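Local coordinates for probable Rab-related GTPase (Acanthamoeba polyphaga mimivirus, PDB 5XC5), which binds GTP and magnesium as a viral member of the Rab family of small GTPases and may take part in protein transport, at residues Phe86-Val97 and Asn127-Phe138. The protein carries 1 engineered substitution. Residues are numbered along the deposited sequence; the frame is centred on the assembly and turned at random.
Sequences FDVTDRESFDDV and NWRVSENEIKKF
Arg-91 turns the edge of its guanidinium to two acceptors of the facing segment, Glu-134 OE1 and Arg-129 O. In this salt bridge Arg-91 NH1 and NH2 both donate to Glu-134 OE1 at 2.9 Å, NH2 using the syn lone pair of that oxygen, with the two flat groups nearly coplanar (25°). Arg-91 NH2 also donates a hydrogen bond to Arg-129 O, 3.1 Å away and in the guanidinium plane. The bend at chi2 (66°) swings this end across to helix 132-138. Glu-134 is held from its own side too: its OE2 accepts from Ser-131 N, while Ser-131 OG caps Glu-134 N, a capping box. Segments 91-97 and 132-138 of two neighbouring helices, on one side of the central sheet of the Ras-type G domain, run nearly parallel (16°). From the loop ahead of helix 132-138, Val-130 CG2 makes a CH-pi contact over the centre of one Phe-94 face, 3.7 Å from the ring centroid, and Phe-94 in turn directs its edge at the face of Phe-138. Deeper, the Phe-86 rim meets Val-130 CG1 and Ile-135 CD1. At the loop end, Val-88 CG2 stands 3.5 Å above the centroid of the five-membered ring of Trp-128, whose NE1 bonds Ile-123 O; Arg-129 N donates to Val-88 O at 2.8 Å, and its NH1 to Thr-89 O.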
# COMPACT_ATOMS: atom_id res chain seq x y z
N PHE A 86 -0.93 6.78 0.98
CA PHE A 86 -1.48 8.08 1.34
C PHE A 86 -1.91 8.82 0.07
O PHE A 86 -1.61 8.41 -1.05
CB PHE A 86 -0.51 8.91 2.20
CG PHE A 86 0.63 9.52 1.42
CD1 PHE A 86 1.79 8.79 1.20
CD2 PHE A 86 0.54 10.82 0.92
CE1 PHE A 86 2.84 9.34 0.50
CE2 PHE A 86 1.60 11.36 0.21
CZ PHE A 86 2.75 10.61 -0.01
N ASP A 87 -2.61 9.93 0.27
CA ASP A 87 -3.17 10.74 -0.82
C ASP A 87 -2.34 12.02 -0.88
O ASP A 87 -2.22 12.71 0.14
CB ASP A 87 -4.64 11.02 -0.45
CG ASP A 87 -5.36 12.03 -1.34
OD1 ASP A 87 -4.74 12.77 -2.13
OD2 ASP A 87 -6.60 12.10 -1.18
N VAL A 88 -1.77 12.31 -2.05
CA VAL A 88 -0.86 13.46 -2.18
C VAL A 88 -1.54 14.79 -1.88
O VAL A 88 -0.84 15.77 -1.59
CB VAL A 88 -0.14 13.50 -3.54
CG1 VAL A 88 0.82 12.33 -3.68
CG2 VAL A 88 -1.14 13.54 -4.68
N THR A 89 -2.87 14.87 -1.95
CA THR A 89 -3.58 16.10 -1.60
C THR A 89 -4.03 16.14 -0.15
O THR A 89 -4.56 17.16 0.28
CB THR A 89 -4.83 16.29 -2.48
OG1 THR A 89 -5.83 15.32 -2.14
CG2 THR A 89 -4.51 16.18 -3.95
N ASP A 90 -3.89 15.04 0.58
CA ASP A 90 -4.42 14.89 1.93
C ASP A 90 -3.22 14.92 2.87
O ASP A 90 -2.57 13.90 3.10
CB ASP A 90 -5.21 13.59 2.01
CG ASP A 90 -5.91 13.38 3.34
OD1 ASP A 90 -5.55 14.03 4.34
OD2 ASP A 90 -6.82 12.52 3.37
N ARG A 91 -2.93 16.11 3.41
CA ARG A 91 -1.74 16.28 4.23
C ARG A 91 -1.76 15.40 5.47
O ARG A 91 -0.74 14.80 5.84
CB ARG A 91 -1.61 17.75 4.64
CG ARG A 91 -0.39 18.03 5.46
CD ARG A 91 0.85 17.81 4.63
NE ARG A 91 2.05 17.66 5.44
CZ ARG A 91 3.28 17.87 5.00
NH1 ARG A 91 4.31 17.71 5.82
NH2 ARG A 91 3.49 18.26 3.75
N GLU A 92 -2.91 15.32 6.14
CA GLU A 92 -3.02 14.46 7.31
C GLU A 92 -2.73 13.01 6.95
O GLU A 92 -2.10 12.29 7.73
CB GLU A 92 -4.40 14.61 7.94
CG GLU A 92 -4.66 13.72 9.14
CD GLU A 92 -6.07 13.89 9.70
OE1 GLU A 92 -6.96 14.36 8.96
OE2 GLU A 92 -6.28 13.53 10.88
N SER A 93 -3.17 12.55 5.77
CA SER A 93 -2.90 11.17 5.39
C SER A 93 -1.41 10.92 5.24
O SER A 93 -0.92 9.82 5.57
CB SER A 93 -3.69 10.78 4.13
OG SER A 93 -3.06 11.21 2.92
N PHE A 94 -0.66 11.91 4.77
CA PHE A 94 0.79 11.78 4.72
C PHE A 94 1.40 11.79 6.12
O PHE A 94 2.25 10.95 6.43
CB PHE A 94 1.42 12.87 3.85
CG PHE A 94 2.91 12.85 3.88
CD1 PHE A 94 3.62 11.85 3.22
CD2 PHE A 94 3.61 13.82 4.58
CE1 PHE A 94 5.00 11.81 3.27
CE2 PHE A 94 5.00 13.79 4.63
CZ PHE A 94 5.69 12.79 3.97
N ASP A 95 0.99 12.73 6.97
CA ASP A 95 1.51 12.72 8.33
C ASP A 95 1.21 11.40 9.04
O ASP A 95 2.02 10.93 9.84
CB ASP A 95 0.97 13.92 9.12
CG ASP A 95 1.39 15.26 8.53
OD1 ASP A 95 2.46 15.34 7.88
OD2 ASP A 95 0.65 16.25 8.72
N ASP A 96 0.07 10.78 8.72
CA ASP A 96 -0.31 9.50 9.31
C ASP A 96 0.64 8.36 8.92
O ASP A 96 0.69 7.36 9.65
CB ASP A 96 -1.73 9.11 8.87
CG ASP A 96 -2.80 10.01 9.45
OD1 ASP A 96 -2.54 10.75 10.42
OD2 ASP A 96 -3.94 9.95 8.93
N VAL A 97 1.36 8.47 7.80
CA VAL A 97 2.22 7.38 7.35
C VAL A 97 3.22 6.99 8.43
O VAL A 97 3.47 5.80 8.66
CB VAL A 97 2.93 7.74 6.02
CG1 VAL A 97 4.01 6.71 5.68
CG2 VAL A 97 1.94 7.84 4.88
N ASN A 127 -2.45 21.15 -6.58
CA ASN A 127 -3.29 20.78 -5.45
C ASN A 127 -2.64 19.77 -4.53
O ASN A 127 -3.23 19.44 -3.50
CB ASN A 127 -4.63 20.21 -5.93
CG ASN A 127 -5.52 21.26 -6.53
OD1 ASN A 127 -5.50 22.42 -6.12
ND2 ASN A 127 -6.33 20.85 -7.51
N TRP A 128 -1.46 19.25 -4.87
CA TRP A 128 -0.78 18.38 -3.91
C TRP A 128 -0.39 19.18 -2.68
O TRP A 128 -0.04 20.37 -2.77
CB TRP A 128 0.50 17.77 -4.50
CG TRP A 128 0.32 16.87 -5.69
CD1 TRP A 128 -0.76 16.79 -6.52
CD2 TRP A 128 1.27 15.93 -6.19
NE1 TRP A 128 -0.54 15.86 -7.50
CE2 TRP A 128 0.71 15.32 -7.32
CE3 TRP A 128 2.55 15.54 -5.78
CZ2 TRP A 128 1.38 14.35 -8.06
CZ3 TRP A 128 3.21 14.57 -6.51
CH2 TRP A 128 2.63 14.00 -7.64
N ARG A 129 -0.44 18.52 -1.53
CA ARG A 129 -0.08 19.16 -0.27
C ARG A 129 1.18 18.55 0.34
O ARG A 129 1.50 18.82 1.50
CB ARG A 129 -1.25 19.11 0.71
CG ARG A 129 -2.47 19.92 0.23
CD ARG A 129 -3.51 20.08 1.33
NE ARG A 129 -4.57 21.04 1.00
CZ ARG A 129 -5.77 20.72 0.53
NH1 ARG A 129 -6.09 19.45 0.30
NH2 ARG A 129 -6.66 21.67 0.28
N VAL A 130 1.89 17.72 -0.42
CA VAL A 130 3.19 17.21 -0.02
C VAL A 130 4.09 17.21 -1.25
O VAL A 130 3.64 17.00 -2.38
CB VAL A 130 3.09 15.80 0.61
CG1 VAL A 130 2.57 14.83 -0.39
CG2 VAL A 130 4.43 15.35 1.18
N SER A 131 5.37 17.48 -1.03
CA SER A 131 6.34 17.54 -2.12
C SER A 131 7.06 16.21 -2.28
O SER A 131 7.16 15.40 -1.36
CB SER A 131 7.37 18.64 -1.87
OG SER A 131 8.23 18.28 -0.80
N GLU A 132 7.56 16.00 -3.50
CA GLU A 132 8.37 14.82 -3.76
C GLU A 132 9.57 14.76 -2.82
O GLU A 132 9.93 13.70 -2.31
CB GLU A 132 8.83 14.84 -5.22
CG GLU A 132 9.46 13.56 -5.70
N ASN A 133 10.18 15.92 -2.54
CA ASN A 133 11.36 15.92 -1.67
C ASN A 133 11.00 15.51 -0.24
O ASN A 133 11.77 14.79 0.41
CB ASN A 133 12.05 17.28 -1.71
CG ASN A 133 12.94 17.43 -2.93
OD1 ASN A 133 13.06 16.51 -3.74
ND2 ASN A 133 13.57 18.60 -3.07
N GLU A 134 9.84 15.94 0.26
CA GLU A 134 9.41 15.53 1.60
C GLU A 134 9.19 14.03 1.67
O GLU A 134 9.53 13.38 2.67
CB GLU A 134 8.09 16.20 1.97
CG GLU A 134 8.11 17.67 2.20
CD GLU A 134 6.73 18.14 2.59
OE1 GLU A 134 6.39 18.01 3.79
OE2 GLU A 134 5.97 18.58 1.69
N ILE A 135 8.58 13.46 0.62
CA ILE A 135 8.33 12.02 0.57
C ILE A 135 9.65 11.25 0.57
O ILE A 135 9.84 10.30 1.34
CB ILE A 135 7.47 11.68 -0.66
CG1 ILE A 135 6.08 12.31 -0.52
CG2 ILE A 135 7.40 10.15 -0.88
CD1 ILE A 135 5.31 12.41 -1.83
N LYS A 136 10.58 11.65 -0.31
CA LYS A 136 11.87 10.97 -0.37
C LYS A 136 12.61 11.07 0.96
O LYS A 136 13.20 10.09 1.43
CB LYS A 136 12.71 11.54 -1.51
CG LYS A 136 12.18 11.23 -2.90
CD LYS A 136 12.98 11.95 -3.97
CE LYS A 136 12.33 11.82 -5.34
NZ LYS A 136 12.57 10.49 -5.97
N LYS A 137 12.61 12.26 1.57
CA LYS A 137 13.30 12.44 2.84
C LYS A 137 12.67 11.59 3.94
O LYS A 137 13.38 10.94 4.72
CB LYS A 137 13.29 13.92 3.23
CG LYS A 137 13.79 14.18 4.63
CD LYS A 137 15.24 13.76 4.80
CE LYS A 137 15.97 14.67 5.77
NZ LYS A 137 15.23 14.74 7.06
N PHE A 138 11.34 11.55 4.01
CA PHE A 138 10.69 10.70 4.99
C PHE A 138 11.14 9.25 4.84
O PHE A 138 11.48 8.58 5.82
CB PHE A 138 9.16 10.79 4.87
CG PHE A 138 8.45 9.80 5.74
CD1 PHE A 138 8.14 10.12 7.05
CD2 PHE A 138 8.14 8.53 5.27
CE1 PHE A 138 7.51 9.21 7.87
CE2 PHE A 138 7.52 7.60 6.08
CZ PHE A 138 7.21 7.94 7.39